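Local coordinates for major capsid protein (Faustovirus, PDB 5J7O), which probably builds the outer protein shell of this large double-stranded DNA virus as a trimeric capsomer whose subunits have the double jelly-roll fold, at residues V420-Q424 and L436-W442; L449-A454 and P606-S611; E522-R528 and I594-F600; Y545-P550 and D563-L569. All coordinates share one frame; numbering follows the deposited sequence.

Interactions 1 to 4 sample one antiparallel beta sandwich within the range 399-627. Interactions 1, 2 and 4 all reach the sheet ordered 415-428, 607-620, 444-453, 567-570, whereas interaction 3 pairs the two middle strands of the facing sheet, 592-597 and 526-531. Interactions 2 and 3, centres about 10 Å apart, meet across the interior, where Leu-451 CD2 lies 3.7 Å from Leu-524 CD2. Interactions 3 and 4, centres about 12 Å apart, are joined by a salt bridge between Glu-522 OE2 and Arg-546 NH1 (2.9 Å). Interaction 1, with its centre about 16 Å from that of interaction 2, has Gln-437 OE1 2.9 Å from Ser-611 OG.

Interaction 1: V420-Q424 and L436-W442; sequences VYREQ and LQSQLKW
Gln-424 supplies the polar part of this contact, its carboxamide reaching the turn with both ends. NE2 donates to Leu-436 O at 2.9 Å, nearly straight (167°), with the acceptor in the amide plane, while OE1 receives Ser-438 N at 3.0 Å in a more bent bond. The reach comes from an extended chain with CG anti to the backbone N (chi1 161°). Gln-439 folds back instead: its amide lies against Gln-424 CB, and NE2 donates to Gln-437 OE1, in the plane of that carbonyl and on a lone pair.

The segment 436-442 connects strands 432-436 and 444-453, so it passes from one sheet of the jelly-roll sandwich to the other, with a type I turn at 437-440. The loop lies over the face of strand 415-428 bearing Val-420, Arg-422 and Gln-424; strand 607-620 is that strand's neighbour in the sheet.

Aliphatic Arg-422 CD passes 3.1 Å from Gln-439 O. Lys-441 CD lies over one guanidinium face, offset toward its rim; like charges come close, Arg-422 NH1 to Lys-441 NZ 3.5 Å, and Ser-438 O holds NZ. The main apolar contact is Val-420 CG2 at the Trp-442 ring edge, 3.7 Å from CZ3.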
# COMPACT_ATOMS: atom_id res chain seq x y z
N VAL B 420 -15.06 -12.33 -25.28
CA VAL B 420 -14.08 -11.97 -26.30
C VAL B 420 -13.84 -10.47 -26.26
O VAL B 420 -14.74 -9.68 -25.95
CB VAL B 420 -14.54 -12.41 -27.70
CG1 VAL B 420 -14.34 -13.91 -27.87
CG2 VAL B 420 -15.99 -12.03 -27.93
N TYR B 421 -12.62 -10.07 -26.59
CA TYR B 421 -12.26 -8.66 -26.67
C TYR B 421 -12.71 -8.08 -28.00
O TYR B 421 -12.65 -8.74 -29.04
CB TYR B 421 -10.76 -8.47 -26.49
CG TYR B 421 -10.22 -8.95 -25.16
CD1 TYR B 421 -10.24 -8.12 -24.05
CD2 TYR B 421 -9.69 -10.22 -25.03
CE1 TYR B 421 -9.75 -8.55 -22.83
CE2 TYR B 421 -9.19 -10.66 -23.81
CZ TYR B 421 -9.23 -9.82 -22.72
OH TYR B 421 -8.74 -10.25 -21.51
N ARG B 422 -13.17 -6.83 -27.96
CA ARG B 422 -13.58 -6.11 -29.16
C ARG B 422 -13.14 -4.66 -29.02
O ARG B 422 -13.74 -3.90 -28.26
CB ARG B 422 -15.09 -6.22 -29.38
CG ARG B 422 -15.48 -7.35 -30.31
CD ARG B 422 -14.98 -7.06 -31.72
NE ARG B 422 -15.19 -8.16 -32.65
CZ ARG B 422 -15.18 -8.03 -33.97
NH1 ARG B 422 -14.99 -6.83 -34.51
NH2 ARG B 422 -15.38 -9.08 -34.75
N GLU B 423 -12.09 -4.29 -29.75
CA GLU B 423 -11.37 -3.04 -29.55
C GLU B 423 -11.53 -2.12 -30.75
O GLU B 423 -11.57 -2.58 -31.90
CB GLU B 423 -9.89 -3.33 -29.29
CG GLU B 423 -8.93 -2.19 -29.62
CD GLU B 423 -7.48 -2.56 -29.41
OE1 GLU B 423 -7.21 -3.38 -28.50
OE2 GLU B 423 -6.61 -2.05 -30.15
N GLN B 424 -11.62 -0.82 -30.48
CA GLN B 424 -11.60 0.22 -31.50
C GLN B 424 -10.81 1.41 -30.98
O GLN B 424 -11.00 1.84 -29.84
CB GLN B 424 -13.01 0.66 -31.91
CG GLN B 424 -13.05 2.02 -32.61
CD GLN B 424 -14.43 2.39 -33.10
OE1 GLN B 424 -15.08 1.62 -33.81
NE2 GLN B 424 -14.89 3.58 -32.73
N LEU B 436 -19.04 6.44 -33.34
CA LEU B 436 -19.69 5.16 -33.57
C LEU B 436 -18.71 4.02 -33.31
O LEU B 436 -17.56 4.06 -33.76
CB LEU B 436 -20.22 5.08 -35.00
CG LEU B 436 -20.82 3.73 -35.41
CD1 LEU B 436 -22.14 3.47 -34.69
CD2 LEU B 436 -21.01 3.65 -36.92
N GLN B 437 -19.17 3.02 -32.58
CA GLN B 437 -18.34 1.87 -32.19
C GLN B 437 -18.65 0.73 -33.15
O GLN B 437 -19.52 -0.10 -32.91
CB GLN B 437 -18.60 1.49 -30.74
CG GLN B 437 -18.40 2.63 -29.76
CD GLN B 437 -16.95 3.08 -29.69
OE1 GLN B 437 -16.05 2.25 -29.59
NE2 GLN B 437 -16.73 4.38 -29.75
N SER B 438 -17.91 0.69 -34.27
CA SER B 438 -18.16 -0.30 -35.31
C SER B 438 -17.70 -1.69 -34.91
O SER B 438 -18.18 -2.67 -35.49
CB SER B 438 -17.47 0.12 -36.61
OG SER B 438 -17.94 1.38 -37.06
N GLN B 439 -16.80 -1.81 -33.94
CA GLN B 439 -16.29 -3.12 -33.55
C GLN B 439 -17.35 -3.96 -32.84
O GLN B 439 -17.19 -5.19 -32.76
CB GLN B 439 -15.06 -2.96 -32.65
CG GLN B 439 -15.36 -2.56 -31.21
CD GLN B 439 -15.80 -1.11 -31.06
OE1 GLN B 439 -16.03 -0.41 -32.04
NE2 GLN B 439 -15.91 -0.66 -29.81
N LEU B 440 -18.41 -3.35 -32.34
CA LEU B 440 -19.38 -4.05 -31.51
C LEU B 440 -20.39 -4.79 -32.38
O LEU B 440 -21.12 -4.16 -33.16
CB LEU B 440 -20.08 -3.07 -30.58
CG LEU B 440 -19.11 -2.29 -29.68
CD1 LEU B 440 -19.86 -1.46 -28.64
CD2 LEU B 440 -18.16 -3.26 -29.01
N LYS B 441 -20.43 -6.11 -32.24
CA LYS B 441 -21.38 -6.95 -32.96
C LYS B 441 -22.24 -7.83 -32.07
O LYS B 441 -23.28 -8.32 -32.53
CB LYS B 441 -20.65 -7.86 -33.97
CG LYS B 441 -20.31 -7.22 -35.30
CD LYS B 441 -19.04 -6.40 -35.22
CE LYS B 441 -18.60 -5.94 -36.60
NZ LYS B 441 -17.30 -5.22 -36.56
N TRP B 442 -21.85 -8.04 -30.82
CA TRP B 442 -22.44 -9.03 -29.93
C TRP B 442 -22.82 -8.36 -28.62
O TRP B 442 -22.49 -7.20 -28.39
CB TRP B 442 -21.44 -10.17 -29.70
CG TRP B 442 -21.06 -10.86 -30.98
CD1 TRP B 442 -21.86 -11.07 -32.06
CD2 TRP B 442 -19.78 -11.40 -31.31
NE1 TRP B 442 -21.16 -11.71 -33.05
CE2 TRP B 442 -19.88 -11.93 -32.61
CE3 TRP B 442 -18.55 -11.50 -30.64
CZ2 TRP B 442 -18.81 -12.55 -33.26
CZ3 TRP B 442 -17.49 -12.11 -31.28
CH2 TRP B 442 -17.62 -12.63 -32.57

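Interaction 2: L449-A454 and P606-S611; sequences LGLRPA and PCDLIS
Leu-451 and Leu-609 face each other in a non-hydrogen-bonded pair, and here the two antiparallel strands fit closely. Leu-451 CD1 reaches across the ladder to lie 3.7 Å from Leu-609 CD1 and 3.6 Å from Cys-607 CB, with CG anti to the backbone N (chi1 -172°) and chi2 of 58° turning CD1 toward the partner strand. Leu-449 is turned in the same manner, its CD1 approaching Leu-609 CD1 at 4.0 Å. Pro-453 continues this row over Cys-607 SG. These residues face the interior, where Ile-594 and Tyr-596 of the opposing sheet and Leu-524 of the loop before strand 526-531 pack on Leu-449 and Leu-451.

The other face is more loosely filled between the two strands. Ile-610 CD1 touches Arg-452 CB at 4.0 Å and sits over one face of the guanidinium, offset toward its rim. Asp-608 stays apart from that guanidinium, the two charged groups being 5.0 Å apart from NH1 to OD2; its carboxylate forms a salt bridge with Arg-427 instead. Leu-204 packs on Arg-452 and Ile-610. At the partly exposed end, Ala-454 and Pro-606 make only a light side-chain contact, yet Ala-454 N still donates to Pro-606 O at 2.9 Å.

Reciprocal backbone bonds join Gly-450 with Ile-610 and Arg-452 with Asp-608, the regular antiparallel ladder expected inside a sheet of a viral jelly roll.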
# COMPACT_ATOMS: atom_id res chain seq x y z
N LEU B 449 -12.65 2.37 -21.40
CA LEU B 449 -12.60 3.59 -22.20
C LEU B 449 -11.42 4.45 -21.79
O LEU B 449 -11.03 4.49 -20.62
CB LEU B 449 -13.90 4.40 -22.07
CG LEU B 449 -14.01 5.65 -22.95
CD1 LEU B 449 -13.98 5.28 -24.43
CD2 LEU B 449 -15.26 6.45 -22.62
N GLY B 450 -10.85 5.15 -22.77
CA GLY B 450 -9.78 6.09 -22.52
C GLY B 450 -9.54 6.96 -23.73
O GLY B 450 -9.88 6.59 -24.86
N LEU B 451 -8.97 8.13 -23.48
CA LEU B 451 -8.59 9.09 -24.52
C LEU B 451 -7.11 9.39 -24.32
O LEU B 451 -6.74 10.33 -23.60
CB LEU B 451 -9.45 10.35 -24.46
CG LEU B 451 -9.30 11.36 -25.60
CD1 LEU B 451 -9.60 10.72 -26.95
CD2 LEU B 451 -10.19 12.57 -25.37
N ARG B 452 -6.25 8.58 -24.94
CA ARG B 452 -4.82 8.63 -24.68
C ARG B 452 -4.14 9.61 -25.62
O ARG B 452 -4.29 9.48 -26.85
CB ARG B 452 -4.21 7.24 -24.85
CG ARG B 452 -2.69 7.23 -24.82
CD ARG B 452 -2.15 6.22 -25.82
NE ARG B 452 -1.80 4.95 -25.20
CZ ARG B 452 -1.48 3.86 -25.89
NH1 ARG B 452 -1.49 3.88 -27.21
NH2 ARG B 452 -1.16 2.74 -25.25
N PRO B 453 -3.40 10.59 -25.11
CA PRO B 453 -2.69 11.52 -26.00
C PRO B 453 -1.68 10.78 -26.87
O PRO B 453 -0.97 9.89 -26.40
CB PRO B 453 -2.00 12.49 -25.04
CG PRO B 453 -2.75 12.35 -23.75
CD PRO B 453 -3.20 10.93 -23.69
N ALA B 454 -1.63 11.16 -28.15
CA ALA B 454 -0.73 10.50 -29.09
C ALA B 454 0.73 10.62 -28.67
O ALA B 454 1.54 9.74 -28.97
CB ALA B 454 -0.93 11.07 -30.49
N PRO B 606 -3.44 15.79 -30.44
CA PRO B 606 -4.27 14.67 -30.90
C PRO B 606 -4.26 13.53 -29.90
O PRO B 606 -3.24 13.23 -29.28
CB PRO B 606 -3.61 14.26 -32.22
CG PRO B 606 -2.21 14.75 -32.12
CD PRO B 606 -2.27 16.01 -31.31
N CYS B 607 -5.42 12.89 -29.74
CA CYS B 607 -5.59 11.79 -28.81
C CYS B 607 -6.31 10.64 -29.51
O CYS B 607 -6.98 10.82 -30.52
CB CYS B 607 -6.37 12.21 -27.56
SG CYS B 607 -5.65 13.61 -26.66
N ASP B 608 -6.16 9.45 -28.94
CA ASP B 608 -6.79 8.24 -29.45
C ASP B 608 -7.87 7.80 -28.47
O ASP B 608 -7.58 7.48 -27.31
CB ASP B 608 -5.76 7.12 -29.64
CG ASP B 608 -4.71 7.46 -30.68
OD1 ASP B 608 -5.06 8.14 -31.67
OD2 ASP B 608 -3.55 7.05 -30.51
N LEU B 609 -9.12 7.78 -28.94
CA LEU B 609 -10.23 7.29 -28.12
C LEU B 609 -10.23 5.77 -28.17
O LEU B 609 -10.64 5.17 -29.17
CB LEU B 609 -11.56 7.86 -28.59
CG LEU B 609 -12.70 7.62 -27.60
CD1 LEU B 609 -12.50 8.46 -26.35
CD2 LEU B 609 -14.05 7.89 -28.23
N ILE B 610 -9.75 5.14 -27.10
CA ILE B 610 -9.60 3.70 -27.03
C ILE B 610 -10.83 3.11 -26.36
O ILE B 610 -11.17 3.48 -25.22
CB ILE B 610 -8.32 3.31 -26.27
CG1 ILE B 610 -7.10 3.98 -26.92
CG2 ILE B 610 -8.16 1.80 -26.23
CD1 ILE B 610 -5.83 3.83 -26.13
N SER B 611 -11.51 2.21 -27.06
CA SER B 611 -12.72 1.56 -26.55
C SER B 611 -12.58 0.06 -26.74
O SER B 611 -12.53 -0.43 -27.88
CB SER B 611 -13.97 2.08 -27.27
OG SER B 611 -15.09 1.26 -27.01

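Interaction 3: E522-R528 and I594-F600; sequences ETLDTVR and IEYTSSF
Arg-528 and Glu-595 leave their strands by different first torsions, CG anti to the backbone N in the arginine (chi1 178°) and anti to the carbonyl carbon in the glutamate (chi1 -52°), yet the two chains run side by side in the same direction. Arg-528 then bends at chi3, bringing NE to Glu-595 OE2 at 3.1 Å. The oxygen lies in the guanidinium plane but is approached from above the carboxylate plane, and the two planes stand 69° apart. Water 2 spans the same pair from Glu-595 OE1 to Arg-528 NH2. Glu-535 binds the arginine through NH1.

Beneath this salt bridge, Arg-528 and Glu-595 exchange backbone bonds as a hydrogen-bonded antiparallel pair. Further along, Asp-525 and Thr-526 both face Thr-597 in a classic beta bulge, where Asp-525 N donates to Thr-597 O at 2.7 Å. The Thr-526 and Thr-597 hydroxyls also meet there. Beyond the bulge the strands give way to loops: Ser-598 OG donates to Thr-523 O at 2.6 Å and accepts from Phe-600 N, forming an ST turn. Water 1 links Glu-522 O to Ser-599 N.

On the inner side, Leu-524 CD2 packs 3.6 Å from Tyr-596 CB, crossing it at about a right angle, and Val-527 lies alongside Ile-594.

Arg-528, Glu-595, Thr-526 and Thr-597 thus share one face of this jelly-roll sheet, and Val-527 and Tyr-596 the other, toward the interior. With Glu-595 and Glu-535 both close to it, the positive charge of Arg-528 is probably well compensated.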
# COMPACT_ATOMS: atom_id res chain seq x y z
N GLU B 522 -6.49 15.18 -16.99
CA GLU B 522 -7.53 14.35 -17.58
C GLU B 522 -7.86 14.83 -18.99
O GLU B 522 -7.94 16.03 -19.26
CB GLU B 522 -8.79 14.37 -16.71
CG GLU B 522 -8.62 13.69 -15.36
CD GLU B 522 -9.86 13.78 -14.49
OE1 GLU B 522 -10.98 13.81 -15.05
OE2 GLU B 522 -9.72 13.82 -13.25
N THR B 523 -8.06 13.87 -19.90
CA THR B 523 -8.42 14.17 -21.27
C THR B 523 -9.91 14.03 -21.54
O THR B 523 -10.38 14.51 -22.58
CB THR B 523 -7.65 13.26 -22.24
OG1 THR B 523 -7.87 11.89 -21.89
CG2 THR B 523 -6.16 13.56 -22.19
N LEU B 524 -10.66 13.40 -20.65
CA LEU B 524 -12.10 13.25 -20.78
C LEU B 524 -12.79 14.03 -19.67
O LEU B 524 -12.48 13.85 -18.49
CB LEU B 524 -12.51 11.78 -20.72
CG LEU B 524 -12.07 10.87 -21.87
CD1 LEU B 524 -12.32 9.41 -21.52
CD2 LEU B 524 -12.79 11.24 -23.15
N ASP B 525 -13.72 14.90 -20.05
CA ASP B 525 -14.54 15.62 -19.07
C ASP B 525 -15.84 14.89 -18.78
O ASP B 525 -16.14 14.59 -17.62
CB ASP B 525 -14.83 17.04 -19.57
CG ASP B 525 -13.61 17.93 -19.55
OD1 ASP B 525 -12.69 17.67 -18.75
OD2 ASP B 525 -13.57 18.91 -20.33
N THR B 526 -16.62 14.59 -19.82
CA THR B 526 -17.89 13.89 -19.69
C THR B 526 -17.96 12.78 -20.72
O THR B 526 -17.30 12.82 -21.76
CB THR B 526 -19.09 14.84 -19.87
OG1 THR B 526 -19.19 15.21 -21.25
CG2 THR B 526 -18.93 16.10 -19.02
N VAL B 527 -18.78 11.77 -20.42
CA VAL B 527 -19.03 10.66 -21.34
C VAL B 527 -20.52 10.36 -21.35
O VAL B 527 -21.19 10.40 -20.31
CB VAL B 527 -18.21 9.41 -20.95
CG1 VAL B 527 -18.62 8.21 -21.80
CG2 VAL B 527 -16.73 9.67 -21.12
N ARG B 528 -21.04 10.07 -22.54
CA ARG B 528 -22.44 9.70 -22.74
C ARG B 528 -22.49 8.47 -23.63
O ARG B 528 -21.70 8.34 -24.57
CB ARG B 528 -23.23 10.86 -23.36
CG ARG B 528 -24.69 10.57 -23.65
CD ARG B 528 -25.46 11.87 -23.85
NE ARG B 528 -25.99 12.01 -25.20
CZ ARG B 528 -27.28 11.90 -25.52
NH1 ARG B 528 -28.17 11.62 -24.57
NH2 ARG B 528 -27.68 12.04 -26.77
N ILE B 594 -20.37 6.37 -28.31
CA ILE B 594 -19.76 6.90 -27.09
C ILE B 594 -19.42 8.35 -27.36
O ILE B 594 -18.63 8.66 -28.27
CB ILE B 594 -18.50 6.10 -26.69
CG1 ILE B 594 -18.87 4.66 -26.34
CG2 ILE B 594 -17.80 6.78 -25.52
CD1 ILE B 594 -17.68 3.80 -25.97
N GLU B 595 -20.01 9.25 -26.59
CA GLU B 595 -19.84 10.69 -26.77
C GLU B 595 -19.00 11.25 -25.64
O GLU B 595 -19.23 10.91 -24.47
CB GLU B 595 -21.20 11.39 -26.83
CG GLU B 595 -22.16 10.78 -27.83
CD GLU B 595 -23.51 11.47 -27.84
OE1 GLU B 595 -24.43 10.96 -28.51
OE2 GLU B 595 -23.64 12.52 -27.18
N TYR B 596 -18.03 12.09 -25.98
CA TYR B 596 -17.12 12.66 -25.01
C TYR B 596 -17.02 14.17 -25.20
O TYR B 596 -17.29 14.70 -26.28
CB TYR B 596 -15.71 12.04 -25.12
CG TYR B 596 -14.94 12.52 -26.34
CD1 TYR B 596 -14.12 13.64 -26.26
CD2 TYR B 596 -15.04 11.87 -27.55
CE1 TYR B 596 -13.42 14.09 -27.36
CE2 TYR B 596 -14.34 12.30 -28.66
CZ TYR B 596 -13.53 13.42 -28.56
OH TYR B 596 -12.83 13.86 -29.66
N THR B 597 -16.61 14.84 -24.13
CA THR B 597 -16.16 16.23 -24.19
C THR B 597 -14.80 16.31 -23.51
O THR B 597 -14.56 15.62 -22.51
CB THR B 597 -17.15 17.19 -23.52
OG1 THR B 597 -17.56 16.66 -22.26
CG2 THR B 597 -18.37 17.40 -24.40
N SER B 598 -13.91 17.13 -24.07
CA SER B 598 -12.53 17.17 -23.63
C SER B 598 -12.08 18.61 -23.43
O SER B 598 -12.44 19.50 -24.21
CB SER B 598 -11.61 16.49 -24.65
OG SER B 598 -10.26 16.51 -24.21
N SER B 599 -11.31 18.83 -22.37
CA SER B 599 -10.63 20.10 -22.16
C SER B 599 -9.20 20.09 -22.68
O SER B 599 -8.53 21.13 -22.66
CB SER B 599 -10.62 20.45 -20.66
OG SER B 599 -11.94 20.66 -20.18
N PHE B 600 -8.72 18.94 -23.17
CA PHE B 600 -7.34 18.79 -23.62
C PHE B 600 -7.22 18.57 -25.12
O PHE B 600 -6.38 19.20 -25.77
CB PHE B 600 -6.69 17.61 -22.87
CG PHE B 600 -5.24 17.40 -23.22
CD1 PHE B 600 -4.26 18.20 -22.66
CD2 PHE B 600 -4.87 16.41 -24.11
CE1 PHE B 600 -2.93 18.02 -22.98
CE2 PHE B 600 -3.53 16.22 -24.43
CZ PHE B 600 -2.57 17.02 -23.87
O HOH W 1 -10.84 16.94 -20.37
O HOH W 2 -25.70 13.10 -29.15

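Interaction 4: Y545-P550 and D563-L569; sequences YRDYIP and DKGALFL
Tyr-545 turns one ring face to Leu-569, whose CD2 stands 3.8 Å from the ring centroid and 28° off the normal in a CH-pi contact displaced toward the rim. Leu-567 approaches the same tyrosine obliquely, its CD2 3.7 Å from Tyr-545 CB. With CG anti to the carbonyl carbon (chi1 -55°), the ring is directed among these leucines, and its OH goes on to bond with Val-527 O. Phe-568, between the two leucines in sequence, points to the other side of the strand. Its ring is met at the edge by Ile-549 CG2, 3.6 Å from CD1, the two side chains crossing at about a right angle, while Pro-550 CG lies against Phe-568 CB.

Helix 542-552 thus covers strand 567-570, an outermost strand of its jelly-roll sheet within the chain, at an angle of 52° between the short segments. One backbone bond joins them directly: Phe-568 N donates to Tyr-545 O at 3.2 Å, from above the carbonyl plane.

Arg-546 extends toward the turn before the strand. NH1 donates to Lys-564 O at 3.0 Å, nearly straight; Lys-564 O lies in the guanidinium plane and NH1 in the carbonyl plane, on a lone pair. NE and NH2 grip the two oxygens of Asp-547 side-on, which fixes the rotation of the guanidinium, and NH1 also meets the Glu-522 carboxylate. Arg-224 of the second subunit packs on Arg-546 and Lys-564.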
# COMPACT_ATOMS: atom_id res chain seq x y z
N TYR B 545 -17.55 7.36 -14.12
CA TYR B 545 -17.12 6.10 -14.71
C TYR B 545 -15.77 5.63 -14.18
O TYR B 545 -15.49 4.43 -14.21
CB TYR B 545 -17.04 6.22 -16.23
CG TYR B 545 -18.32 6.68 -16.88
CD1 TYR B 545 -19.39 5.81 -17.06
CD2 TYR B 545 -18.46 7.99 -17.33
CE1 TYR B 545 -20.56 6.23 -17.66
CE2 TYR B 545 -19.63 8.42 -17.93
CZ TYR B 545 -20.67 7.54 -18.09
OH TYR B 545 -21.84 7.96 -18.69
N ARG B 546 -14.92 6.54 -13.70
CA ARG B 546 -13.61 6.15 -13.20
C ARG B 546 -13.66 5.74 -11.73
O ARG B 546 -13.02 4.76 -11.34
CB ARG B 546 -12.61 7.29 -13.38
CG ARG B 546 -11.23 6.98 -12.82
CD ARG B 546 -10.41 8.24 -12.70
NE ARG B 546 -10.99 9.17 -11.73
CZ ARG B 546 -10.93 10.49 -11.84
NH1 ARG B 546 -10.32 11.04 -12.88
NH2 ARG B 546 -11.49 11.26 -10.91
N ASP B 547 -14.39 6.48 -10.91
CA ASP B 547 -14.38 6.28 -9.46
C ASP B 547 -15.62 5.58 -8.94
O ASP B 547 -15.51 4.63 -8.16
CB ASP B 547 -14.20 7.63 -8.75
CG ASP B 547 -12.95 8.36 -9.19
OD1 ASP B 547 -11.99 7.69 -9.61
OD2 ASP B 547 -12.93 9.61 -9.13
N TYR B 548 -16.82 6.02 -9.34
CA TYR B 548 -18.03 5.48 -8.72
C TYR B 548 -18.32 4.06 -9.20
O TYR B 548 -18.53 3.15 -8.39
CB TYR B 548 -19.23 6.38 -9.00
CG TYR B 548 -20.49 5.78 -8.43
CD1 TYR B 548 -21.50 5.31 -9.26
CD2 TYR B 548 -20.65 5.64 -7.06
CE1 TYR B 548 -22.65 4.75 -8.73
CE2 TYR B 548 -21.79 5.07 -6.53
CZ TYR B 548 -22.79 4.63 -7.37
OH TYR B 548 -23.92 4.07 -6.83
N ILE B 549 -18.35 3.85 -10.52
CA ILE B 549 -18.72 2.53 -11.05
C ILE B 549 -17.76 1.44 -10.60
O ILE B 549 -18.23 0.39 -10.12
CB ILE B 549 -18.88 2.60 -12.58
CG1 ILE B 549 -20.16 3.34 -12.95
CG2 ILE B 549 -18.86 1.20 -13.18
CD1 ILE B 549 -20.43 3.39 -14.44
N PRO B 550 -16.43 1.60 -10.71
CA PRO B 550 -15.55 0.53 -10.20
C PRO B 550 -15.63 0.34 -8.69
O PRO B 550 -15.38 -0.76 -8.21
CB PRO B 550 -14.15 1.00 -10.63
CG PRO B 550 -14.40 1.92 -11.78
CD PRO B 550 -15.66 2.63 -11.42
N ASP B 563 -5.05 5.06 -12.61
CA ASP B 563 -4.99 5.92 -13.78
C ASP B 563 -6.22 6.82 -13.85
O ASP B 563 -7.35 6.33 -13.88
CB ASP B 563 -4.88 5.07 -15.05
CG ASP B 563 -4.49 5.87 -16.28
OD1 ASP B 563 -4.76 7.09 -16.32
OD2 ASP B 563 -3.91 5.28 -17.22
N LYS B 564 -5.99 8.13 -13.87
CA LYS B 564 -7.09 9.09 -13.85
C LYS B 564 -7.89 9.11 -15.15
O LYS B 564 -8.97 9.70 -15.18
CB LYS B 564 -6.56 10.50 -13.55
CG LYS B 564 -6.59 10.87 -12.08
CD LYS B 564 -6.35 12.35 -11.89
CE LYS B 564 -6.68 12.79 -10.47
NZ LYS B 564 -6.59 14.27 -10.32
N GLY B 565 -7.38 8.51 -16.22
CA GLY B 565 -8.08 8.46 -17.49
C GLY B 565 -8.73 7.14 -17.82
O GLY B 565 -9.16 6.95 -18.96
N ALA B 566 -8.81 6.22 -16.87
CA ALA B 566 -9.39 4.90 -17.10
C ALA B 566 -10.86 4.92 -16.70
O ALA B 566 -11.19 5.13 -15.53
CB ALA B 566 -8.63 3.83 -16.31
N LEU B 567 -11.74 4.70 -17.67
CA LEU B 567 -13.18 4.72 -17.45
C LEU B 567 -13.77 3.35 -17.74
O LEU B 567 -13.30 2.62 -18.62
CB LEU B 567 -13.87 5.79 -18.31
CG LEU B 567 -13.82 7.23 -17.79
CD1 LEU B 567 -12.42 7.82 -17.87
CD2 LEU B 567 -14.81 8.10 -18.52
N PHE B 568 -14.82 3.01 -16.99
CA PHE B 568 -15.44 1.69 -17.02
C PHE B 568 -16.94 1.87 -17.23
O PHE B 568 -17.64 2.28 -16.30
CB PHE B 568 -15.14 0.92 -15.73
CG PHE B 568 -15.57 -0.52 -15.74
CD1 PHE B 568 -16.84 -0.88 -15.32
CD2 PHE B 568 -14.70 -1.51 -16.16
CE1 PHE B 568 -17.23 -2.20 -15.33
CE2 PHE B 568 -15.09 -2.84 -16.17
CZ PHE B 568 -16.36 -3.18 -15.75
N LEU B 569 -17.42 1.56 -18.43
CA LEU B 569 -18.83 1.68 -18.76
C LEU B 569 -19.49 0.32 -18.53
O LEU B 569 -19.31 -0.60 -19.33
CB LEU B 569 -19.02 2.13 -20.21
CG LEU B 569 -18.10 3.22 -20.78
CD1 LEU B 569 -18.42 3.47 -22.24
CD2 LEU B 569 -18.21 4.51 -19.98